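Local structure of putative branched chain amino acid ABC transporter, periplasmic amino acid-binding protein (Brucella ovis, 4XFK) at residues Val170-Glu173 against Asn174-Ala178; Ile162-Asn165 against Tyr166-Val170; Gly253-Gly256 against Ala257-Glu260; Gly318-Thr322 against Thr323-Leu327. The protein probably serves as the periplasmic binding component of an ABC transport system for amino acids, including leucine, isoleucine, valine, threonine and alanine. The protein carries 1 engineered substitution. All blocks are in the same frame, centred on the assembly; numbering follows the deposited sequence.

How the contacts relate
Contacts 2 and 1 follow each other along the chain and share Val170: contact 2 is the turn from strand 158-164 into helix 167-184, and contact 1 is the next part of that helix. Their centres lie about 9 Å apart, and they touch where Val172 packs on Asn163. Contact 3 comes later, in the loop from helix 251-255 to strand 263-266 of the same mixed sheet, its centre about 24 Å from that of contact 2. Contact 4 starts helix 322-331, which packs on strand 111-114 of the five-stranded parallel sheet; its centre is about 48 Å from that of contact 3, across the chain's centre. The set samples both lobes of a periplasmic binding protein.

Contact 1 of 4, residues Val170-Glu173 against Asn174-Ala178; sequences VDVE and NTVVA
Val170 to Glu173 offer their carbonyls in order to the N-H groups of Asn174 to Val177, an i to i+4 pattern whose N-H...O angles, from 154° at Thr175 N to 171° at Val176 N, define a regular alpha-helix. At Asp171 O the pattern gains a second donor: Thr175 N arrives at 2.9 Å from Asp171 O and Thr175 OG1 at 2.7 Å, from opposite faces of the carbonyl plane. A chi1 of -62° turns that hydroxyl back to the preceding turn. Asn174 lies alongside Val170, its ND2 3.6 Å from Val170 CG1. Two waters hold the Asn174 amide. One accepts from Asn174 ND2 at 2.7 Å and donates to Asp171 OD1; the other donates to Asn174 OD1 at 3.1 Å and to Glu173 OE2. These roles agree with the modelled amide, oxygen toward Glu173 and nitrogen toward Asp171. Asp171 OD2 is bonded to Leu120 N. On the buried side Val172 CG1 meets Val176 CG2 at 4.1 Å. The helix is the crossover between strands 158-164 and 186-193: Val172, Thr175 and Val176 pack on Phe142 of helix 138-152, while Glu173 rests on Asn163, Lys190 and Leu192 of the two strands.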
ATOM      1  N   VAL A 170      -7.483   9.922  -8.817  1.00  8.29           N
ATOM      2  CA  VAL A 170      -8.894  10.096  -9.121  1.00  8.46           C
ATOM      3  C   VAL A 170      -9.741   9.369  -8.076  1.00  8.39           C
ATOM      4  O   VAL A 170     -10.732   9.914  -7.594  1.00  8.82           O
ATOM      5  CB  VAL A 170      -9.184   9.595 -10.544  1.00 10.08           C
ATOM      6  CG1 VAL A 170     -10.687   9.486 -10.802  1.00 11.02           C
ATOM      7  CG2 VAL A 170      -8.523  10.527 -11.553  1.00 11.61           C
ATOM      8  N   ASP A 171      -9.335   8.154  -7.707  1.00  7.54           N
ATOM      9  CA  ASP A 171     -10.070   7.412  -6.689  1.00  8.54           C
ATOM     10  C   ASP A 171     -10.030   8.112  -5.331  1.00  8.34           C
ATOM     11  O   ASP A 171     -11.025   8.104  -4.592  1.00  9.18           O
ATOM     12  CB  ASP A 171      -9.517   5.993  -6.530  1.00  8.38           C
ATOM     13  CG  ASP A 171      -9.881   5.074  -7.679  1.00  9.61           C
ATOM     14  OD1 ASP A 171     -10.825   5.371  -8.434  1.00 11.99           O
ATOM     15  OD2 ASP A 171      -9.223   4.023  -7.806  1.00 10.73           O
ATOM     16  N   VAL A 172      -8.889   8.707  -4.982  1.00  7.47           N
ATOM     17  CA  VAL A 172      -8.813   9.450  -3.730  1.00  8.05           C
ATOM     18  C   VAL A 172      -9.773  10.639  -3.760  1.00  7.66           C
ATOM     19  O   VAL A 172     -10.555  10.839  -2.827  1.00  8.26           O
ATOM     20  CB  VAL A 172      -7.371   9.927  -3.400  1.00  8.14           C
ATOM     21  CG1 VAL A 172      -7.387  10.836  -2.170  1.00  6.76           C
ATOM     22  CG2 VAL A 172      -6.449   8.728  -3.178  1.00  8.38           C
ATOM     23  N   GLU A 173      -9.713  11.430  -4.823  1.00  8.31           N
ATOM     24  CA  GLU A 173     -10.628  12.558  -4.930  1.00  8.62           C
ATOM     25  C   GLU A 173     -12.085  12.113  -4.823  1.00  9.12           C
ATOM     26  O   GLU A 173     -12.874  12.705  -4.080  1.00 10.03           O
ATOM     27  CB  GLU A 173     -10.429  13.317  -6.239  1.00 10.40           C
ATOM     28  CG  GLU A 173     -11.347  14.537  -6.340  1.00 12.55           C
ATOM     29  CD  GLU A 173     -11.215  15.281  -7.648  1.00 14.83           C
ATOM     30  OE1 GLU A 173     -10.224  16.015  -7.819  1.00 15.67           O
ATOM     31  OE2 GLU A 173     -12.120  15.147  -8.498  1.00 17.78           O
ATOM     32  N   ASN A 174     -12.452  11.070  -5.566  1.00  9.75           N
ATOM     33  CA  ASN A 174     -13.835  10.604  -5.559  1.00 10.82           C
ATOM     34  C   ASN A 174     -14.250  10.117  -4.169  1.00 11.45           C
ATOM     35  O   ASN A 174     -15.366  10.358  -3.723  1.00 12.32           O
ATOM     36  CB  ASN A 174     -14.056   9.511  -6.610  1.00 11.90           C
ATOM     37  CG  ASN A 174     -14.012  10.046  -8.034  1.00 12.87           C
ATOM     38  OD1 ASN A 174     -14.185  11.242  -8.268  1.00 17.90           O
ATOM     39  ND2 ASN A 174     -13.796   9.153  -8.993  1.00 14.73           N
ATOM     40  N   THR A 175     -13.334   9.446  -3.481  1.00 10.27           N
ATOM     41  CA  THR A 175     -13.578   8.966  -2.122  1.00 10.71           C
ATOM     42  C   THR A 175     -13.768  10.117  -1.137  1.00  9.82           C
ATOM     43  O   THR A 175     -14.726  10.135  -0.365  1.00 10.35           O
ATOM     44  CB  THR A 175     -12.411   8.088  -1.645  1.00 10.10           C
ATOM     45  OG1 THR A 175     -12.296   6.939  -2.492  1.00 11.16           O
ATOM     46  CG2 THR A 175     -12.631   7.635  -0.211  1.00 11.13           C
ATOM     47  N   VAL A 176     -12.863  11.089  -1.181  1.00  9.74           N
ATOM     48  CA  VAL A 176     -12.935  12.243  -0.297  1.00  9.75           C
ATOM     49  C   VAL A 176     -14.246  13.018  -0.510  1.00 10.14           C
ATOM     50  O   VAL A 176     -14.909  13.409   0.450  1.00 11.67           O
ATOM     51  CB  VAL A 176     -11.701  13.156  -0.495  1.00 10.06           C
ATOM     52  CG1 VAL A 176     -11.916  14.518   0.148  1.00 11.97           C
ATOM     53  CG2 VAL A 176     -10.446  12.482   0.058  1.00 10.74           C
ATOM     54  N   VAL A 177     -14.631  13.206  -1.770  1.00 10.88           N
ATOM     55  CA  VAL A 177     -15.894  13.862  -2.105  1.00 12.37           C
ATOM     56  C   VAL A 177     -17.094  13.037  -1.632  1.00 14.70           C
ATOM     57  O   VAL A 177     -18.034  13.584  -1.069  1.00 15.11           O
ATOM     58  CB  VAL A 177     -15.994  14.118  -3.624  1.00 13.62           C
ATOM     59  CG1 VAL A 177     -17.414  14.511  -4.031  1.00 15.35           C
ATOM     60  CG2 VAL A 177     -14.993  15.185  -4.038  1.00 13.63           C
ATOM     61  N   ALA A 178     -17.049  11.721  -1.837  1.00 14.94           N
ATOM     62  CA  ALA A 178     -18.160  10.850  -1.453  1.00 16.53           C
ATOM     63  C   ALA A 178     -18.400  10.825   0.053  1.00 15.93           C
ATOM     64  O   ALA A 178     -19.543  10.691   0.494  1.00 18.88           O
ATOM     65  CB  ALA A 178     -17.947   9.432  -1.981  1.00 16.95           C
TER
HETATM   66  O   HOH W   1     -13.196   6.542  -8.626  1.00 20.70           O
HETATM   67  O   HOH W   2     -11.805  12.710  -9.575  1.00 25.27           O

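Contact 2 of 4, residues Ile162-Asn165 against Tyr166-Val170; sequences INQN and YSWGV. With ACT (acetate ion), chain B.
Gln164 and Tyr166 run side by side, pointing the same way, with the amide plane turned 72° from the phenol ring. Gln164 CB lies in the ring plane at its edge, 3.7 Å from Tyr166 CE1. The amide end continues to the indole edge of Trp168 near CD1, the two planes 80° apart, and so meets the edges of both rings. A chi1 of 73° sets the tyrosine ring between its own backbone N and carbonyl carbon, and one face looks onto Trp168 N, 3.9 Å above the ring plane and offset toward the rim. The backbone supports this bend. Asn165 centres an inverse gamma turn in which Tyr166 N donates to Gln164 O at 2.9 Å from above the carbonyl plane, and Gly169 CA makes a C-H...O contact of 3.2 Å with that same Gln164 O. Having no side chain, Gly169 lets the strand end come this close to the helix start. Trp168 NE1 is anchored to Gly219 O. Tyr166 OH donates to acetate O at 2.6 Å and is also bonded to Trp221 NE1, while the acetate CH3 sits over one indole face of Trp168. Ser88 OG and Glu118 N bind the same acetate. The acetate probably comes from the crystallisation liquor, but the grouped hydroxyl and amide donors show a site able to hold a carboxylate, consistent with a cleft for amino acids.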
ATOM      1  N   ILE A 162      -6.177  17.484  -3.164  1.00  9.10           N
ATOM      2  CA  ILE A 162      -5.172  17.610  -4.218  1.00  8.72           C
ATOM      3  C   ILE A 162      -4.562  16.238  -4.507  1.00  6.68           C
ATOM      4  O   ILE A 162      -4.050  15.583  -3.606  1.00  8.14           O
ATOM      5  CB  ILE A 162      -4.093  18.682  -3.883  1.00  8.42           C
ATOM      6  CG1 ILE A 162      -3.090  18.812  -5.036  1.00  9.86           C
ATOM      7  CG2 ILE A 162      -3.404  18.386  -2.549  1.00  9.66           C
ATOM      8  CD1 ILE A 162      -2.210  20.043  -4.949  1.00 12.30           C
ATOM      9  N   ASN A 163      -4.646  15.795  -5.759  1.00  7.68           N
ATOM     10  CA  ASN A 163      -4.196  14.458  -6.133  1.00  7.96           C
ATOM     11  C   ASN A 163      -3.615  14.396  -7.529  1.00  8.34           C
ATOM     12  O   ASN A 163      -3.776  15.320  -8.328  1.00  8.21           O
ATOM     13  CB  ASN A 163      -5.329  13.431  -6.001  1.00  7.60           C
ATOM     14  CG  ASN A 163      -5.835  13.307  -4.580  1.00  8.79           C
ATOM     15  OD1 ASN A 163      -5.214  12.650  -3.750  1.00  9.88           O
ATOM     16  ND2 ASN A 163      -6.956  13.950  -4.289  1.00  9.82           N
ATOM     17  N   GLN A 164      -2.926  13.290  -7.791  1.00  7.99           N
ATOM     18  CA  GLN A 164      -2.305  12.997  -9.073  1.00  7.14           C
ATOM     19  C   GLN A 164      -3.339  12.518 -10.086  1.00  7.47           C
ATOM     20  O   GLN A 164      -4.223  11.721  -9.759  1.00  7.63           O
ATOM     21  CB  GLN A 164      -1.244  11.913  -8.876  1.00  7.81           C
ATOM     22  CG  GLN A 164      -0.102  12.323  -7.940  1.00  7.55           C
ATOM     23  CD  GLN A 164       0.622  11.138  -7.342  1.00  8.51           C
ATOM     24  OE1 GLN A 164       1.857  11.042  -7.407  1.00 11.37           O
ATOM     25  NE2 GLN A 164      -0.133  10.242  -6.737  1.00  6.92           N
ATOM     26  N   ASN A 165      -3.213  12.982 -11.325  1.00  8.77           N
ATOM     27  CA  ASN A 165      -4.189  12.629 -12.345  1.00  9.43           C
ATOM     28  C   ASN A 165      -3.889  11.275 -12.997  1.00  9.11           C
ATOM     29  O   ASN A 165      -3.427  11.202 -14.144  1.00 10.36           O
ATOM     30  CB  ASN A 165      -4.314  13.738 -13.393  1.00 10.60           C
ATOM     31  CG  ASN A 165      -5.680  13.755 -14.051  1.00 11.33           C
ATOM     32  OD1 ASN A 165      -6.359  12.727 -14.117  1.00 11.97           O
ATOM     33  ND2 ASN A 165      -6.094  14.924 -14.536  1.00 13.31           N
ATOM     34  N   TYR A 166      -4.136  10.214 -12.234  1.00  8.70           N
ATOM     35  CA  TYR A 166      -4.190   8.841 -12.742  1.00  8.54           C
ATOM     36  C   TYR A 166      -5.162   8.078 -11.854  1.00  8.34           C
ATOM     37  O   TYR A 166      -5.741   8.666 -10.935  1.00  8.47           O
ATOM     38  CB  TYR A 166      -2.807   8.167 -12.820  1.00  7.92           C
ATOM     39  CG  TYR A 166      -2.143   7.739 -11.524  1.00  7.78           C
ATOM     40  CD1 TYR A 166      -1.681   8.673 -10.602  1.00  7.37           C
ATOM     41  CD2 TYR A 166      -1.917   6.387 -11.258  1.00  7.84           C
ATOM     42  CE1 TYR A 166      -1.032   8.276  -9.440  1.00  6.99           C
ATOM     43  CE2 TYR A 166      -1.277   5.979 -10.101  1.00  7.49           C
ATOM     44  CZ  TYR A 166      -0.835   6.926  -9.192  1.00  7.12           C
ATOM     45  OH  TYR A 166      -0.185   6.539  -8.039  1.00  7.17           O
ATOM     46  N   SER A 167      -5.355   6.787 -12.117  1.00  8.61           N
ATOM     47  CA  SER A 167      -6.416   6.020 -11.456  1.00  8.75           C
ATOM     48  C   SER A 167      -6.428   6.219  -9.941  1.00  7.38           C
ATOM     49  O   SER A 167      -7.477   6.484  -9.351  1.00  8.57           O
ATOM     50  CB  SER A 167      -6.336   4.530 -11.805  1.00  9.87           C
ATOM     51  OG  SER A 167      -5.108   3.990 -11.376  1.00 10.42           O
ATOM     52  N   TRP A 168      -5.257   6.120  -9.316  1.00  7.38           N
ATOM     53  CA  TRP A 168      -5.162   6.248  -7.865  1.00  7.57           C
ATOM     54  C   TRP A 168      -5.662   7.601  -7.349  1.00  6.43           C
ATOM     55  O   TRP A 168      -6.500   7.664  -6.444  1.00  6.69           O
ATOM     56  CB  TRP A 168      -3.717   5.999  -7.409  1.00  7.12           C
ATOM     57  CG  TRP A 168      -3.416   6.543  -6.043  1.00  6.68           C
ATOM     58  CD1 TRP A 168      -2.574   7.580  -5.746  1.00  6.95           C
ATOM     59  CD2 TRP A 168      -3.952   6.092  -4.791  1.00  6.36           C
ATOM     60  NE1 TRP A 168      -2.547   7.797  -4.393  1.00  6.50           N
ATOM     61  CE2 TRP A 168      -3.386   6.902  -3.782  1.00  5.77           C
ATOM     62  CE3 TRP A 168      -4.869   5.099  -4.427  1.00  6.37           C
ATOM     63  CZ2 TRP A 168      -3.696   6.745  -2.429  1.00  6.47           C
ATOM     64  CZ3 TRP A 168      -5.169   4.938  -3.079  1.00  6.93           C
ATOM     65  CH2 TRP A 168      -4.587   5.759  -2.098  1.00  7.18           C
ATOM     66  N   GLY A 169      -5.149   8.685  -7.917  1.00  7.20           N
ATOM     67  CA  GLY A 169      -5.501  10.010  -7.442  1.00  7.27           C
ATOM     68  C   GLY A 169      -6.954  10.363  -7.684  1.00  7.75           C
ATOM     69  O   GLY A 169      -7.588  11.035  -6.865  1.00  8.42           O
ATOM     70  N   VAL A 170      -7.483   9.922  -8.817  1.00  8.29           N
ATOM     71  CA  VAL A 170      -8.894  10.096  -9.121  1.00  8.46           C
ATOM     72  C   VAL A 170      -9.741   9.369  -8.076  1.00  8.39           C
ATOM     73  O   VAL A 170     -10.732   9.914  -7.594  1.00  8.82           O
ATOM     74  CB  VAL A 170      -9.184   9.595 -10.544  1.00 10.08           C
ATOM     75  CG1 VAL A 170     -10.687   9.486 -10.802  1.00 11.02           C
ATOM     76  CG2 VAL A 170      -8.523  10.527 -11.553  1.00 11.61           C
TER
HETATM   77  C   ACT B 500      -0.737   3.707  -6.265  1.00  8.13           C
HETATM   78  O   ACT B 500      -0.570   4.022  -7.466  1.00  7.53           O
HETATM   79  OXT ACT B 500      -1.342   2.632  -6.047  1.00  8.42           O
HETATM   80  CH3 ACT B 500      -0.228   4.579  -5.161  1.00  8.58           C

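Contact 3 of 4, residues Gly253-Gly256 against Ala257-Glu260; sequences GNAG and AIAE
Gly256, at phi 49° and psi -124°, departs from helical backbone angles and swings the chain back so that Ile258 and Ala259 meet Ala255. Within Ile258 a chi1 of 67° sets CG1 between the backbone N and the carbonyl carbon, bringing CG1 to 3.2 Å from Ala255 O. That carbonyl also accepts from Ile258 N at 3.1 Å, with the donor above the carbonyl plane rather than on a lone pair, and Ser233 OG bonds to it from helix 223-235. One residue on, Ala259 N reaches Gly256 O at 3.2 Å, again from above the plane. The apolar side is small and compact: Ala255 CB lies 3.7 Å from Ala259 CA and 3.9 Å from Ala259 CB. The Ala259 methyl, CB, also stands 3.4 Å from Gly256 O. Beyond the turn, Ala255 packs on Met229, Ile258 on Ala232 and Ser233, and Ala259 on Tyr372. The two i to i+3 bonds, with the backbone angles of Gly256, Ala257 and Ile258, mark overlapping beta turns, type II' over Gly256-Ala257 and type I over Ala257-Ile258. This double turn reverses the chain after helix 251-255 and leads it toward strand 263-266 of the mixed sheet.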
ATOM      1  N   GLY A 253      11.239  15.777   7.067  1.00 10.74           N
ATOM      2  CA  GLY A 253      12.360  16.682   6.903  1.00 11.26           C
ATOM      3  C   GLY A 253      11.972  17.872   6.035  1.00 11.32           C
ATOM      4  O   GLY A 253      12.258  19.022   6.373  1.00 12.74           O
ATOM      5  N   ASN A 254      11.296  17.610   4.921  1.00 10.92           N
ATOM      6  CA  ASN A 254      10.889  18.688   4.026  1.00 10.41           C
ATOM      7  C   ASN A 254       9.842  19.607   4.642  1.00 10.81           C
ATOM      8  O   ASN A 254       9.755  20.780   4.285  1.00 12.11           O
ATOM      9  CB  ASN A 254      10.375  18.138   2.697  1.00 11.21           C
ATOM     10  CG  ASN A 254      11.486  17.849   1.716  1.00 15.22           C
ATOM     11  OD1 ASN A 254      12.663  17.797   2.079  1.00 17.07           O
ATOM     12  ND2 ASN A 254      11.115  17.648   0.462  1.00 17.27           N
ATOM     13  N   ALA A 255       9.045  19.073   5.563  1.00 11.16           N
ATOM     14  CA  ALA A 255       8.030  19.865   6.258  1.00 11.73           C
ATOM     15  C   ALA A 255       8.644  20.991   7.074  1.00 11.79           C
ATOM     16  O   ALA A 255       8.020  22.033   7.260  1.00 13.17           O
ATOM     17  CB  ALA A 255       7.181  18.971   7.155  1.00 12.59           C
ATOM     18  N   GLY A 256       9.863  20.769   7.565  1.00 12.00           N
ATOM     19  CA  GLY A 256      10.560  21.768   8.350  1.00 12.56           C
ATOM     20  C   GLY A 256       9.689  22.325   9.457  1.00 12.26           C
ATOM     21  O   GLY A 256       9.117  21.573  10.254  1.00 14.64           O
ATOM     22  N   ALA A 257       9.538  23.647   9.454  1.00 12.62           N
ATOM     23  CA  ALA A 257       8.859  24.375  10.522  1.00 12.36           C
ATOM     24  C   ALA A 257       7.370  24.051  10.684  1.00 12.73           C
ATOM     25  O   ALA A 257       6.790  24.342  11.731  1.00 15.68           O
ATOM     26  CB  ALA A 257       9.054  25.880  10.334  1.00 13.69           C
ATOM     27  N   ILE A 258       6.742  23.465   9.665  1.00 11.36           N
ATOM     28  CA  ILE A 258       5.307  23.166   9.756  1.00 10.96           C
ATOM     29  C   ILE A 258       5.024  21.686  10.009  1.00 11.72           C
ATOM     30  O   ILE A 258       3.901  21.223   9.809  1.00 12.89           O
ATOM     31  CB  ILE A 258       4.509  23.625   8.502  1.00 12.02           C
ATOM     32  CG1 ILE A 258       4.898  22.814   7.260  1.00 12.63           C
ATOM     33  CG2 ILE A 258       4.687  25.119   8.264  1.00 11.71           C
ATOM     34  CD1 ILE A 258       3.910  22.958   6.107  1.00 13.25           C
ATOM     35  N   ALA A 259       6.032  20.957  10.478  1.00 11.22           N
ATOM     36  CA  ALA A 259       5.911  19.504  10.627  1.00 11.68           C
ATOM     37  C   ALA A 259       4.775  19.047  11.552  1.00 10.71           C
ATOM     38  O   ALA A 259       4.084  18.067  11.253  1.00 12.49           O
ATOM     39  CB  ALA A 259       7.236  18.912  11.090  1.00 12.77           C
ATOM     40  N   GLU A 260       4.594  19.730  12.680  1.00 11.94           N
ATOM     41  CA  GLU A 260       3.641  19.282  13.690  1.00 13.12           C
ATOM     42  C   GLU A 260       2.215  19.172  13.146  1.00 11.59           C
ATOM     43  O   GLU A 260       1.730  20.073  12.469  1.00 12.32           O
ATOM     44  CB  GLU A 260       3.669  20.226  14.901  1.00 14.87           C
ATOM     45  CG  GLU A 260       2.766  19.801  16.064  1.00 18.11           C
ATOM     46  CD  GLU A 260       2.735  20.813  17.203  1.00 23.60           C
ATOM     47  OE1 GLU A 260       3.380  21.877  17.090  1.00 26.40           O
ATOM     48  OE2 GLU A 260       2.054  20.549  18.216  1.00 26.56           O
TER

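Contact 4 of 4, residues Gly318-Thr322 against Thr323-Leu327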
ATOM      1  N   GLY A 318       4.406 -33.322  -5.321  1.00 36.13           N
ATOM      2  CA  GLY A 318       5.591 -32.538  -5.619  1.00 33.06           C
ATOM      3  C   GLY A 318       5.356 -31.335  -6.512  1.00 29.50           C
ATOM      4  O   GLY A 318       6.209 -30.455  -6.597  1.00 27.05           O
ATOM      5  N   LYS A 319       4.210 -31.294  -7.186  1.00 27.10           N
ATOM      6  CA  LYS A 319       3.897 -30.180  -8.074  1.00 24.86           C
ATOM      7  C   LYS A 319       3.323 -29.005  -7.297  1.00 23.59           C
ATOM      8  O   LYS A 319       2.751 -29.174  -6.220  1.00 26.94           O
ATOM      9  CB  LYS A 319       2.914 -30.605  -9.166  1.00 24.17           C
ATOM     10  N   ILE A 320       3.484 -27.811  -7.849  1.00 18.65           N
ATOM     11  CA  ILE A 320       2.914 -26.620  -7.243  1.00 17.08           C
ATOM     12  C   ILE A 320       1.640 -26.221  -7.963  1.00 15.75           C
ATOM     13  O   ILE A 320       1.624 -26.080  -9.180  1.00 16.66           O
ATOM     14  CB  ILE A 320       3.917 -25.480  -7.246  1.00 19.50           C
ATOM     15  CG1 ILE A 320       5.073 -25.852  -6.316  1.00 21.80           C
ATOM     16  CG2 ILE A 320       3.244 -24.175  -6.830  1.00 20.70           C
ATOM     17  CD1 ILE A 320       6.091 -24.796  -6.154  1.00 22.10           C
ATOM     18  N   ASN A 321       0.573 -26.055  -7.192  1.00 13.84           N
ATOM     19  CA  ASN A 321      -0.743 -25.758  -7.734  1.00 12.84           C
ATOM     20  C   ASN A 321      -1.190 -24.398  -7.231  1.00 11.67           C
ATOM     21  O   ASN A 321      -1.512 -24.236  -6.058  1.00 10.80           O
ATOM     22  CB  ASN A 321      -1.722 -26.853  -7.306  1.00 14.51           C
ATOM     23  CG  ASN A 321      -3.080 -26.710  -7.954  1.00 15.93           C
ATOM     24  OD1 ASN A 321      -3.681 -25.642  -7.935  1.00 15.66           O
ATOM     25  ND2 ASN A 321      -3.574 -27.800  -8.534  1.00 20.32           N
ATOM     26  N   THR A 322      -1.210 -23.418  -8.126  1.00 11.68           N
ATOM     27  CA  THR A 322      -1.536 -22.060  -7.724  1.00 10.76           C
ATOM     28  C   THR A 322      -3.001 -21.893  -7.326  1.00 10.18           C
ATOM     29  O   THR A 322      -3.327 -20.982  -6.585  1.00 10.21           O
ATOM     30  CB  THR A 322      -1.180 -21.051  -8.812  1.00 11.48           C
ATOM     31  OG1 THR A 322      -1.757 -21.485 -10.044  1.00 12.30           O
ATOM     32  CG2 THR A 322       0.333 -20.944  -8.980  1.00 12.80           C
ATOM     33  N   THR A 323      -3.887 -22.755  -7.817  1.00 10.34           N
ATOM     34  CA  THR A 323      -5.278 -22.692  -7.385  1.00 10.85           C
ATOM     35  C   THR A 323      -5.382 -23.102  -5.924  1.00 10.20           C
ATOM     36  O   THR A 323      -6.082 -22.462  -5.145  1.00 10.49           O
ATOM     37  CB  THR A 323      -6.196 -23.556  -8.261  1.00 11.11           C
ATOM     38  OG1 THR A 323      -6.043 -23.136  -9.618  1.00 12.29           O
ATOM     39  CG2 THR A 323      -7.656 -23.390  -7.837  1.00 12.42           C
ATOM     40  N   ASP A 324      -4.657 -24.151  -5.544  1.00 10.57           N
ATOM     41  CA  ASP A 324      -4.618 -24.568  -4.148  1.00 10.68           C
ATOM     42  C   ASP A 324      -4.013 -23.477  -3.272  1.00  9.79           C
ATOM     43  O   ASP A 324      -4.492 -23.234  -2.167  1.00  9.40           O
ATOM     44  CB  ASP A 324      -3.858 -25.888  -3.978  1.00 12.69           C
ATOM     45  CG  ASP A 324      -4.581 -27.066  -4.601  1.00 17.41           C
ATOM     46  OD1 ASP A 324      -5.819 -26.986  -4.772  1.00 19.76           O
ATOM     47  OD2 ASP A 324      -3.910 -28.070  -4.915  1.00 20.46           O
ATOM     48  N   ILE A 325      -2.976 -22.802  -3.762  1.00  9.47           N
ATOM     49  CA  ILE A 325      -2.393 -21.699  -3.004  1.00  8.82           C
ATOM     50  C   ILE A 325      -3.420 -20.570  -2.841  1.00  7.68           C
ATOM     51  O   ILE A 325      -3.604 -20.047  -1.744  1.00  8.56           O
ATOM     52  CB  ILE A 325      -1.091 -21.173  -3.651  1.00  9.06           C
ATOM     53  CG1 ILE A 325       0.007 -22.244  -3.562  1.00  9.55           C
ATOM     54  CG2 ILE A 325      -0.633 -19.875  -2.980  1.00  9.85           C
ATOM     55  CD1 ILE A 325       1.250 -21.932  -4.383  1.00 11.22           C
ATOM     56  N   ALA A 326      -4.119 -20.240  -3.921  1.00  8.40           N
ATOM     57  CA  ALA A 326      -5.132 -19.189  -3.879  1.00  9.05           C
ATOM     58  C   ALA A 326      -6.225 -19.490  -2.853  1.00  8.43           C
ATOM     59  O   ALA A 326      -6.608 -18.624  -2.062  1.00  8.59           O
ATOM     60  CB  ALA A 326      -5.744 -18.992  -5.258  1.00  9.85           C
ATOM     61  N   LEU A 327      -6.727 -20.720  -2.860  1.00  8.60           N
ATOM     62  CA  LEU A 327      -7.746 -21.114  -1.892  1.00  9.52           C
ATOM     63  C   LEU A 327      -7.189 -21.039  -0.474  1.00  9.04           C
ATOM     64  O   LEU A 327      -7.880 -20.616   0.447  1.00  9.53           O
ATOM     65  CB  LEU A 327      -8.275 -22.517  -2.199  1.00  9.74           C
ATOM     66  CG  LEU A 327      -9.028 -22.637  -3.523  1.00 10.56           C
ATOM     67  CD1 LEU A 327      -9.246 -24.109  -3.875  1.00 13.36           C
ATOM     68  CD2 LEU A 327     -10.358 -21.901  -3.467  1.00 10.92           C
TER
HETATM   69  O   HOH W   3      -3.694 -23.657 -10.945  1.00 17.75           O
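Asn321 is the N-cap of helix 322-331, and its side chain bonds to the N-H groups of Thr323 and Asp324. Among the hydrogen bonds, Asp324 N donates to Asn321 OD1 at 3.0 Å with an N-H...O angle of 160°, coming from above the amide plane; the bond from Thr323 N to the same OD1, 2.9 Å long, is weak. With chi1 at -173°, CG lies beside the carbonyl carbon, which carries OD1 over the open first turn. Regular helical bonding begins with Ile325 N to Asn321 O at 3.1 Å and Ala326 N to Thr322 O. The flat groups form a second kind of contact: the Asp324 carboxylate stacks on the Asn321 amide, planes 18° apart, with OD2 3.4 Å from Asn321 CG. The N-terminal end of the helix would probably stabilise a negative charge on Asp324. Apolar packing joins Ile320 CG2 to Ile325 CD1 at 3.9 Å, and Ile325 continues onto Leu111, Phe306 and Leu310. Both threonine hydroxyls are tied to the fold, Thr322 OG1 to Glu109 O and Thr323 OG1 to Tyr130 OH. A single water also bridges them, donating to Thr322 OG1 at 3.0 Å and lying 2.7 Å from Thr323 OG1.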